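Local coordinates for erythrocyte membrane protein 1 (Plasmodium falciparum, PDB 6S8T), which probably binds the host receptor ICAM-1 through this DBLbeta domain, one piece of a much longer surface protein of malaria-infected erythrocytes, at residues I11-M19 against P413-E424; I92-E100 against D108-Q116. All coordinates share one frame; numbering follows the deposited sequence.

Interaction 1 (I11-M19 against P413-E424); sequences IYPAIANQM and PYSTAAGYIHQE
The ring of P413 lies on one face of the Y12 ring. P413 CD sits almost over the centre of the Y12 ring, 3.6 Å from its centroid and 8° off the normal, which makes a CH-pi contact. The Y414 ring fills in beside this pair. Y414 CE2 meets Y12 CE2 at 4.1 Å, and Y414 CZ meets I15 CG1 at 4.0 Å. CG1 of I15 stands between its own backbone N and carbonyl carbon (chi1 60°), and this turns the branch onto the Y414 ring. Further along, A16 CB touches the E424 carboxylate and the Y420 hydroxyl. E424 CG in turn packs over one face of the Y420 ring.

The polar edge is made by E424 and Q423. E424 OE2 takes the A16 N-H at 3.2 Å, from above the carboxylate plane. E424 OE2 also accepts from Y414 OH at 2.5 Å, on the anti side and near the carboxylate plane. A weak third bond comes from I15 N. The carboxylate is thus gripped by both segments. Its other oxygen, OE1, reaches N17 N through a water. Q423 NE2 donates to Y12 O at 3.1 Å in a nearly straight bond (166°), from above the carbonyl plane. A second water joins Y12 N to Q423 OE1.

I15 and Y12 also touch helix 388-402, and Y420 packs on helices 293-319 and 335-372. I15 is the N-cap residue of helix 16-32, so E424 binds backbone N-H groups at a helix start. The arrangement is a helix N-terminus met by a carboxylate, here tying the N-terminal part of the DBL domain to its late helix 417-424.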
loop_
_atom_site.group_PDB
_atom_site.type_symbol
_atom_site.label_atom_id
_atom_site.label_comp_id
_atom_site.label_asym_id
_atom_site.label_seq_id
_atom_site.Cartn_x
_atom_site.Cartn_y
_atom_site.Cartn_z
ATOM N N ILE A 11 13.791 -8.805 23.044
ATOM C CA ILE A 11 13.096 -7.922 22.115
ATOM C C ILE A 11 14.003 -7.531 20.950
ATOM O O ILE A 11 15.086 -6.983 21.147
ATOM C CB ILE A 11 12.566 -6.672 22.834
ATOM C CG1 ILE A 11 11.468 -7.057 23.827
ATOM C CG2 ILE A 11 12.049 -5.657 21.826
ATOM C CD1 ILE A 11 10.800 -5.870 24.487
ATOM N N TYR A 12 13.547 -7.818 19.736
ATOM C CA TYR A 12 14.292 -7.519 18.517
ATOM C C TYR A 12 13.856 -6.166 17.963
ATOM O O TYR A 12 12.651 -5.907 17.857
ATOM C CB TYR A 12 14.064 -8.603 17.475
ATOM C CG TYR A 12 15.227 -8.834 16.540
ATOM C CD1 TYR A 12 16.235 -9.732 16.866
ATOM C CD2 TYR A 12 15.313 -8.163 15.327
ATOM C CE1 TYR A 12 17.298 -9.953 16.014
ATOM C CE2 TYR A 12 16.371 -8.375 14.468
ATOM C CZ TYR A 12 17.363 -9.272 14.816
ATOM O OH TYR A 12 18.419 -9.485 13.960
ATOM N N PRO A 13 14.788 -5.288 17.600
ATOM C CA PRO A 13 14.395 -3.944 17.161
ATOM C C PRO A 13 13.728 -3.967 15.792
ATOM O O PRO A 13 14.106 -4.739 14.907
ATOM C CB PRO A 13 15.725 -3.183 17.120
ATOM C CG PRO A 13 16.743 -4.243 16.857
ATOM C CD PRO A 13 16.250 -5.472 17.582
ATOM N N ALA A 14 12.723 -3.108 15.632
ATOM C CA ALA A 14 12.059 -2.922 14.348
ATOM C C ALA A 14 12.853 -1.917 13.525
ATOM O O ALA A 14 13.041 -0.773 13.950
ATOM C CB ALA A 14 10.623 -2.443 14.556
ATOM N N ILE A 15 13.325 -2.334 12.351
ATOM C CA ILE A 15 14.336 -1.579 11.624
ATOM C C ILE A 15 13.913 -1.205 10.211
ATOM O O ILE A 15 14.700 -0.579 9.495
ATOM C CB ILE A 15 15.678 -2.337 11.596
ATOM C CG1 ILE A 15 15.517 -3.696 10.917
ATOM C CG2 ILE A 15 16.203 -2.526 13.006
ATOM C CD1 ILE A 15 16.724 -4.600 11.093
ATOM N N ALA A 16 12.694 -1.549 9.787
ATOM C CA ALA A 16 12.276 -1.232 8.423
ATOM C C ALA A 16 12.316 0.268 8.159
ATOM O O ALA A 16 12.762 0.704 7.090
ATOM C CB ALA A 16 10.876 -1.786 8.151
ATOM N N ASN A 17 11.873 1.079 9.125
ATOM C CA ASN A 17 11.831 2.522 8.905
ATOM C C ASN A 17 13.232 3.113 8.795
ATOM O O ASN A 17 13.467 4.012 7.980
ATOM C CB ASN A 17 11.051 3.212 10.022
ATOM C CG ASN A 17 10.804 4.684 9.734
ATOM O OD1 ASN A 17 9.839 5.040 9.057
ATOM N ND2 ASN A 17 11.679 5.544 10.244
ATOM N N GLN A 18 14.172 2.631 9.611
ATOM C CA GLN A 18 15.550 3.093 9.477
ATOM C C GLN A 18 16.169 2.627 8.165
ATOM O O GLN A 18 17.008 3.335 7.596
ATOM C CB GLN A 18 16.386 2.624 10.668
ATOM C CG GLN A 18 15.999 3.288 11.983
ATOM C CD GLN A 18 16.835 2.809 13.155
ATOM O OE1 GLN A 18 17.975 3.241 13.339
ATOM N NE2 GLN A 18 16.269 1.912 13.955
ATOM N N MET A 19 15.772 1.453 7.666
ATOM C CA MET A 19 16.232 1.037 6.345
ATOM C C MET A 19 15.688 1.961 5.261
ATOM O O MET A 19 16.404 2.295 4.307
ATOM C CB MET A 19 15.823 -0.409 6.061
ATOM C CG MET A 19 16.487 -1.460 6.942
ATOM S SD MET A 19 18.289 -1.463 6.856
ATOM C CE MET A 19 18.550 -1.288 5.095
ATOM N N PRO A 413 13.905 -12.540 13.213
ATOM C CA PRO A 413 12.499 -12.758 12.841
ATOM C C PRO A 413 12.180 -12.378 11.407
ATOM O O PRO A 413 11.152 -12.822 10.885
ATOM C CB PRO A 413 11.732 -11.873 13.833
ATOM C CG PRO A 413 12.707 -10.797 14.191
ATOM C CD PRO A 413 14.058 -11.463 14.205
ATOM N N TYR A 414 13.022 -11.578 10.748
ATOM C CA TYR A 414 12.729 -11.140 9.386
ATOM C C TYR A 414 12.893 -12.239 8.343
ATOM O O TYR A 414 12.686 -11.968 7.154
ATOM C CB TYR A 414 13.612 -9.946 9.017
ATOM C CG TYR A 414 13.263 -8.688 9.780
ATOM C CD1 TYR A 414 12.233 -7.863 9.355
ATOM C CD2 TYR A 414 13.961 -8.329 10.925
ATOM C CE1 TYR A 414 11.902 -6.715 10.047
ATOM C CE2 TYR A 414 13.638 -7.176 11.624
ATOM C CZ TYR A 414 12.603 -6.376 11.176
ATOM O OH TYR A 414 12.270 -5.230 11.858
ATOM N N SER A 415 13.247 -13.463 8.736
ATOM C CA SER A 415 13.405 -14.532 7.760
ATOM C C SER A 415 12.080 -15.151 7.327
ATOM O O SER A 415 12.083 -16.000 6.428
ATOM C CB SER A 415 14.330 -15.619 8.314
ATOM O OG SER A 415 13.839 -16.132 9.540
ATOM N N THR A 416 10.959 -14.760 7.936
ATOM C CA THR A 416 9.635 -15.222 7.531
ATOM C C THR A 416 8.669 -14.043 7.499
ATOM O O THR A 416 8.852 -13.043 8.196
ATOM C CB THR A 416 9.068 -16.306 8.468
ATOM O OG1 THR A 416 8.799 -15.740 9.758
ATOM C CG2 THR A 416 10.034 -17.478 8.616
ATOM N N ALA A 417 7.625 -14.179 6.677
ATOM C CA ALA A 417 6.617 -13.127 6.579
ATOM C C ALA A 417 5.908 -12.919 7.913
ATOM O O ALA A 417 5.634 -11.778 8.308
ATOM C CB ALA A 417 5.612 -13.464 5.479
ATOM N N ALA A 418 5.606 -14.011 8.620
ATOM C CA ALA A 418 5.002 -13.901 9.945
ATOM C C ALA A 418 5.889 -13.103 10.892
ATOM O O ALA A 418 5.393 -12.311 11.702
ATOM C CB ALA A 418 4.731 -15.293 10.514
ATOM N N GLY A 419 7.206 -13.301 10.808
ATOM C CA GLY A 419 8.109 -12.519 11.636
ATOM C C GLY A 419 8.110 -11.049 11.262
ATOM O O GLY A 419 8.147 -10.178 12.136
ATOM N N TYR A 420 8.068 -10.753 9.959
ATOM C CA TYR A 420 7.991 -9.365 9.514
ATOM C C TYR A 420 6.730 -8.683 10.041
ATOM O O TYR A 420 6.778 -7.524 10.471
ATOM C CB TYR A 420 8.036 -9.297 7.984
ATOM C CG TYR A 420 8.259 -7.897 7.437
ATOM C CD1 TYR A 420 7.208 -6.981 7.343
ATOM C CD2 TYR A 420 9.520 -7.490 7.018
ATOM C CE1 TYR A 420 7.419 -5.701 6.848
ATOM C CE2 TYR A 420 9.739 -6.219 6.524
ATOM C CZ TYR A 420 8.691 -5.329 6.441
ATOM O OH TYR A 420 8.921 -4.068 5.950
ATOM N N ILE A 421 5.593 -9.387 10.015
ATOM C CA ILE A 421 4.339 -8.800 10.490
ATOM C C ILE A 421 4.434 -8.475 11.978
ATOM O O ILE A 421 4.037 -7.393 12.420
ATOM C CB ILE A 421 3.153 -9.739 10.190
ATOM C CG1 ILE A 421 2.875 -9.803 8.687
ATOM C CG2 ILE A 421 1.903 -9.302 10.957
ATOM C CD1 ILE A 421 2.519 -8.469 8.067
ATOM N N HIS A 422 4.968 -9.403 12.771
ATOM C CA HIS A 422 5.073 -9.151 14.204
ATOM C C HIS A 422 6.116 -8.094 14.543
ATOM O O HIS A 422 6.096 -7.569 15.661
ATOM C CB HIS A 422 5.371 -10.456 14.947
ATOM C CG HIS A 422 4.195 -11.382 15.026
ATOM N ND1 HIS A 422 3.081 -11.107 15.791
ATOM C CD2 HIS A 422 3.955 -12.575 14.430
ATOM C CE1 HIS A 422 2.207 -12.090 15.664
ATOM N NE2 HIS A 422 2.713 -12.993 14.845
ATOM N N GLN A 423 7.009 -7.759 13.611
ATOM C CA GLN A 423 7.997 -6.710 13.838
ATOM C C GLN A 423 7.506 -5.338 13.386
ATOM O O GLN A 423 7.773 -4.337 14.058
ATOM C CB GLN A 423 9.307 -7.045 13.117
ATOM C CG GLN A 423 10.127 -8.140 13.777
ATOM C CD GLN A 423 10.758 -7.692 15.082
ATOM O OE1 GLN A 423 10.555 -8.309 16.125
ATOM N NE2 GLN A 423 11.533 -6.614 15.027
ATOM N N GLU A 424 6.793 -5.271 12.258
ATOM C CA GLU A 424 6.429 -4.003 11.645
ATOM C C GLU A 424 4.930 -3.785 11.498
ATOM O O GLU A 424 4.520 -2.672 11.144
ATOM C CB GLU A 424 7.075 -3.881 10.255
ATOM C CG GLU A 424 8.562 -4.211 10.221
ATOM C CD GLU A 424 9.410 -3.156 10.907
ATOM O OE1 GLU A 424 8.894 -2.038 11.143
ATOM O OE2 GLU A 424 10.592 -3.442 11.207
HETATM O O HOH W 1 10.814 -8.348 18.698
HETATM O O HOH W 2 10.366 0.235 11.508
#

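Interaction 2 (I92-E100 against D108-Q116); sequences IGTEWKIGE and DAYIPPRRQ
W96 lies against P112 and P113 where a short, loosely bonded beta hairpin leads into helix 113-116 of the Duffy-binding-like domain. These are CH-pi contacts. Both prolines meet the same face of the indole. P112 CA is 3.5 Å from the centroid of the W96 six-membered ring. P113 CD is 3.3 Å from the centroid of the W96 five-membered ring, 16° off its normal. With CG anti to the carbonyl carbon (chi1 -62°), the W96 side chain extends over both prolines. W301 of helix 293-319 adds an edge-to-face ring contact to W96.

Apolar contacts lie beside them. T94 CG2 and P113 CG meet at 3.9 Å, the two side chains running antiparallel past one another. I98 runs alongside Y110 in the same direction, with I98 CG1 3.6 Å from Y110 CE1. Y110 also packs on helix 335-372.

Hydrogen bonding is sparse. A water takes the A109 N-H and, weakly, the G99 N-H. The direct bond between the two backbones runs from I111 N to K97 O, 3.1 Å long and nearly straight at 173°.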
loop_
_atom_site.group_PDB
_atom_site.type_symbol
_atom_site.label_atom_id
_atom_site.label_comp_id
_atom_site.label_asym_id
_atom_site.label_seq_id
_atom_site.Cartn_x
_atom_site.Cartn_y
_atom_site.Cartn_z
ATOM N N ILE A 92 -15.136 -3.526 6.013
ATOM C CA ILE A 92 -14.543 -4.698 6.647
ATOM C C ILE A 92 -15.080 -5.959 5.981
ATOM O O ILE A 92 -16.294 -6.123 5.811
ATOM C CB ILE A 92 -14.837 -4.694 8.156
ATOM C CG1 ILE A 92 -14.053 -3.582 8.857
ATOM C CG2 ILE A 92 -14.520 -6.045 8.777
ATOM C CD1 ILE A 92 -14.334 -3.484 10.343
ATOM N N GLY A 93 -14.174 -6.856 5.594
ATOM C CA GLY A 93 -14.543 -8.118 4.991
ATOM C C GLY A 93 -14.429 -8.172 3.481
ATOM O O GLY A 93 -14.630 -9.250 2.905
ATOM N N THR A 94 -14.124 -7.052 2.822
ATOM C CA THR A 94 -13.959 -7.053 1.374
ATOM C C THR A 94 -12.783 -7.936 0.975
ATOM O O THR A 94 -11.664 -7.759 1.463
ATOM C CB THR A 94 -13.747 -5.627 0.857
ATOM O OG1 THR A 94 -14.915 -4.836 1.119
ATOM C CG2 THR A 94 -13.474 -5.636 -0.641
ATOM N N GLU A 95 -13.041 -8.890 0.082
ATOM C CA GLU A 95 -12.027 -9.858 -0.313
ATOM C C GLU A 95 -11.070 -9.247 -1.332
ATOM O O GLU A 95 -11.498 -8.692 -2.348
ATOM C CB GLU A 95 -12.690 -11.111 -0.885
ATOM C CG GLU A 95 -13.577 -11.846 0.116
ATOM C CD GLU A 95 -14.466 -12.897 -0.533
ATOM O OE1 GLU A 95 -14.543 -12.935 -1.779
ATOM O OE2 GLU A 95 -15.095 -13.684 0.209
ATOM N N TRP A 96 -9.774 -9.346 -1.054
ATOM C CA TRP A 96 -8.769 -8.874 -1.998
ATOM C C TRP A 96 -8.707 -9.809 -3.198
ATOM O O TRP A 96 -8.762 -11.034 -3.054
ATOM C CB TRP A 96 -7.391 -8.789 -1.332
ATOM C CG TRP A 96 -7.296 -7.818 -0.179
ATOM C CD1 TRP A 96 -8.292 -7.464 0.691
ATOM C CD2 TRP A 96 -6.136 -7.078 0.222
ATOM N NE1 TRP A 96 -7.820 -6.554 1.608
ATOM C CE2 TRP A 96 -6.500 -6.301 1.341
ATOM C CE3 TRP A 96 -4.823 -7.001 -0.255
ATOM C CZ2 TRP A 96 -5.602 -5.453 1.983
ATOM C CZ3 TRP A 96 -3.932 -6.163 0.388
ATOM C CH2 TRP A 96 -4.326 -5.397 1.493
ATOM N N LYS A 97 -8.596 -9.234 -4.391
ATOM C CA LYS A 97 -8.532 -10.037 -5.598
ATOM C C LYS A 97 -7.189 -9.856 -6.289
ATOM O O LYS A 97 -6.481 -8.866 -6.095
ATOM C CB LYS A 97 -9.676 -9.705 -6.568
ATOM C CG LYS A 97 -10.101 -10.900 -7.421
ATOM C CD LYS A 97 -11.548 -10.785 -7.883
ATOM C CE LYS A 97 -12.130 -12.149 -8.244
ATOM N NZ LYS A 97 -13.234 -12.550 -7.321
ATOM N N ILE A 98 -6.855 -10.850 -7.102
ATOM C CA ILE A 98 -5.580 -10.903 -7.801
ATOM C C ILE A 98 -5.591 -9.930 -8.978
ATOM O O ILE A 98 -6.637 -9.612 -9.550
ATOM C CB ILE A 98 -5.297 -12.350 -8.257
ATOM C CG1 ILE A 98 -5.477 -13.324 -7.084
ATOM C CG2 ILE A 98 -3.903 -12.487 -8.843
ATOM C CD1 ILE A 98 -6.867 -13.956 -6.984
ATOM N N GLY A 99 -4.405 -9.440 -9.330
ATOM C CA GLY A 99 -4.293 -8.581 -10.494
ATOM C C GLY A 99 -4.705 -9.295 -11.767
ATOM O O GLY A 99 -4.552 -10.511 -11.911
ATOM N N GLU A 100 -5.237 -8.518 -12.709
ATOM C CA GLU A 100 -5.706 -9.083 -13.966
ATOM C C GLU A 100 -4.537 -9.295 -14.921
ATOM O O GLU A 100 -4.591 -8.891 -16.090
ATOM C CB GLU A 100 -6.790 -8.195 -14.574
ATOM C CG GLU A 100 -8.049 -8.130 -13.716
ATOM C CD GLU A 100 -9.073 -7.141 -14.227
ATOM O OE1 GLU A 100 -8.961 -6.707 -15.393
ATOM O OE2 GLU A 100 -9.990 -6.791 -13.455
ATOM N N ASP A 108 1.633 -13.712 -8.631
ATOM C CA ASP A 108 0.416 -13.088 -8.138
ATOM C C ASP A 108 0.728 -12.204 -6.940
ATOM O O ASP A 108 1.630 -12.491 -6.150
ATOM C CB ASP A 108 -0.636 -14.133 -7.743
ATOM C CG ASP A 108 -1.158 -14.911 -8.932
ATOM O OD1 ASP A 108 -1.430 -14.287 -9.980
ATOM O OD2 ASP A 108 -1.294 -16.147 -8.822
ATOM N N ALA A 109 -0.036 -11.121 -6.823
ATOM C CA ALA A 109 0.036 -10.222 -5.677
ATOM C C ALA A 109 -1.354 -9.645 -5.472
ATOM O O ALA A 109 -1.930 -9.083 -6.407
ATOM C CB ALA A 109 1.060 -9.109 -5.902
ATOM N N TYR A 110 -1.893 -9.787 -4.265
ATOM C CA TYR A 110 -3.265 -9.368 -4.012
ATOM C C TYR A 110 -3.350 -7.850 -3.887
ATOM O O TYR A 110 -2.531 -7.220 -3.209
ATOM C CB TYR A 110 -3.798 -10.056 -2.758
ATOM C CG TYR A 110 -3.786 -11.567 -2.873
ATOM C CD1 TYR A 110 -4.851 -12.249 -3.450
ATOM C CD2 TYR A 110 -2.697 -12.310 -2.428
ATOM C CE1 TYR A 110 -4.841 -13.626 -3.569
ATOM C CE2 TYR A 110 -2.677 -13.689 -2.543
ATOM C CZ TYR A 110 -3.751 -14.342 -3.111
ATOM O OH TYR A 110 -3.740 -15.716 -3.228
ATOM N N ILE A 111 -4.341 -7.267 -4.557
ATOM C CA ILE A 111 -4.494 -5.817 -4.655
ATOM C C ILE A 111 -5.311 -5.308 -3.473
ATOM O O ILE A 111 -6.439 -5.777 -3.257
ATOM C CB ILE A 111 -5.163 -5.423 -5.984
ATOM C CG1 ILE A 111 -4.501 -6.143 -7.161
ATOM C CG2 ILE A 111 -5.124 -3.915 -6.174
ATOM C CD1 ILE A 111 -3.029 -5.819 -7.333
ATOM N N PRO A 112 -4.801 -4.364 -2.686
ATOM C CA PRO A 112 -5.605 -3.780 -1.599
ATOM C C PRO A 112 -6.806 -3.037 -2.155
ATOM O O PRO A 112 -6.692 -2.341 -3.175
ATOM C CB PRO A 112 -4.630 -2.815 -0.906
ATOM C CG PRO A 112 -3.246 -3.248 -1.365
ATOM C CD PRO A 112 -3.438 -3.808 -2.740
ATOM N N PRO A 113 -7.974 -3.165 -1.522
ATOM C CA PRO A 113 -9.141 -2.385 -1.975
ATOM C C PRO A 113 -8.894 -0.887 -2.003
ATOM O O PRO A 113 -9.428 -0.199 -2.882
ATOM C CB PRO A 113 -10.228 -2.758 -0.958
ATOM C CG PRO A 113 -9.846 -4.119 -0.486
ATOM C CD PRO A 113 -8.333 -4.140 -0.478
ATOM N N ARG A 114 -8.101 -0.361 -1.064
ATOM C CA ARG A 114 -7.742 1.052 -1.111
ATOM C C ARG A 114 -7.020 1.391 -2.410
ATOM O O ARG A 114 -7.309 2.413 -3.042
ATOM C CB ARG A 114 -6.872 1.412 0.094
ATOM C CG ARG A 114 -6.277 2.810 0.039
ATOM C CD ARG A 114 -5.086 2.933 0.973
ATOM N NE ARG A 114 -4.116 1.869 0.730
ATOM C CZ ARG A 114 -3.216 1.888 -0.248
ATOM N NH1 ARG A 114 -2.377 0.871 -0.401
ATOM N NH2 ARG A 114 -3.156 2.925 -1.073
ATOM N N ARG A 115 -6.085 0.531 -2.829
ATOM C CA ARG A 115 -5.330 0.768 -4.057
ATOM C C ARG A 115 -6.211 0.628 -5.291
ATOM O O ARG A 115 -6.115 1.435 -6.223
ATOM C CB ARG A 115 -4.147 -0.201 -4.135
ATOM C CG ARG A 115 -3.460 -0.267 -5.500
ATOM C CD ARG A 115 -2.662 0.997 -5.791
ATOM N NE ARG A 115 -2.077 0.996 -7.134
ATOM C CZ ARG A 115 -2.674 1.507 -8.208
ATOM N NH1 ARG A 115 -3.878 2.054 -8.101
ATOM N NH2 ARG A 115 -2.071 1.468 -9.389
ATOM N N GLN A 116 -7.070 -0.393 -5.317
ATOM C CA GLN A 116 -7.891 -0.646 -6.498
ATOM C C GLN A 116 -8.802 0.535 -6.816
ATOM O O GLN A 116 -9.032 0.849 -7.990
ATOM C CB GLN A 116 -8.713 -1.918 -6.299
ATOM C CG GLN A 116 -9.667 -2.221 -7.437
ATOM C CD GLN A 116 -10.340 -3.564 -7.279
ATOM O OE1 GLN A 116 -9.739 -4.515 -6.781
ATOM N NE2 GLN A 116 -11.599 -3.650 -7.695
HETATM O O HOH W 3 -1.667 -10.052 -9.449
#

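Overall arrangement
Interactions 1 and 2 do not touch. Their centres are 23 Å apart and their nearest atoms about 10 Å. They differ in reach along the chain. Interaction 1 joins residues from near the two ends of the chain, and the whole of interaction 2 falls between its segments. Interaction 2 is local, with seven residues between 92-100 and 108-116. The centre of interaction 2 is about 11 Å from the centre of the chain, that of interaction 1 about 17 Å. Helices 293-319 and 335-372 connect the two. Y420 of interaction 1 touches both helices. From interaction 2, I111 and P112 touch W297 of the first, and Y110 touches the second.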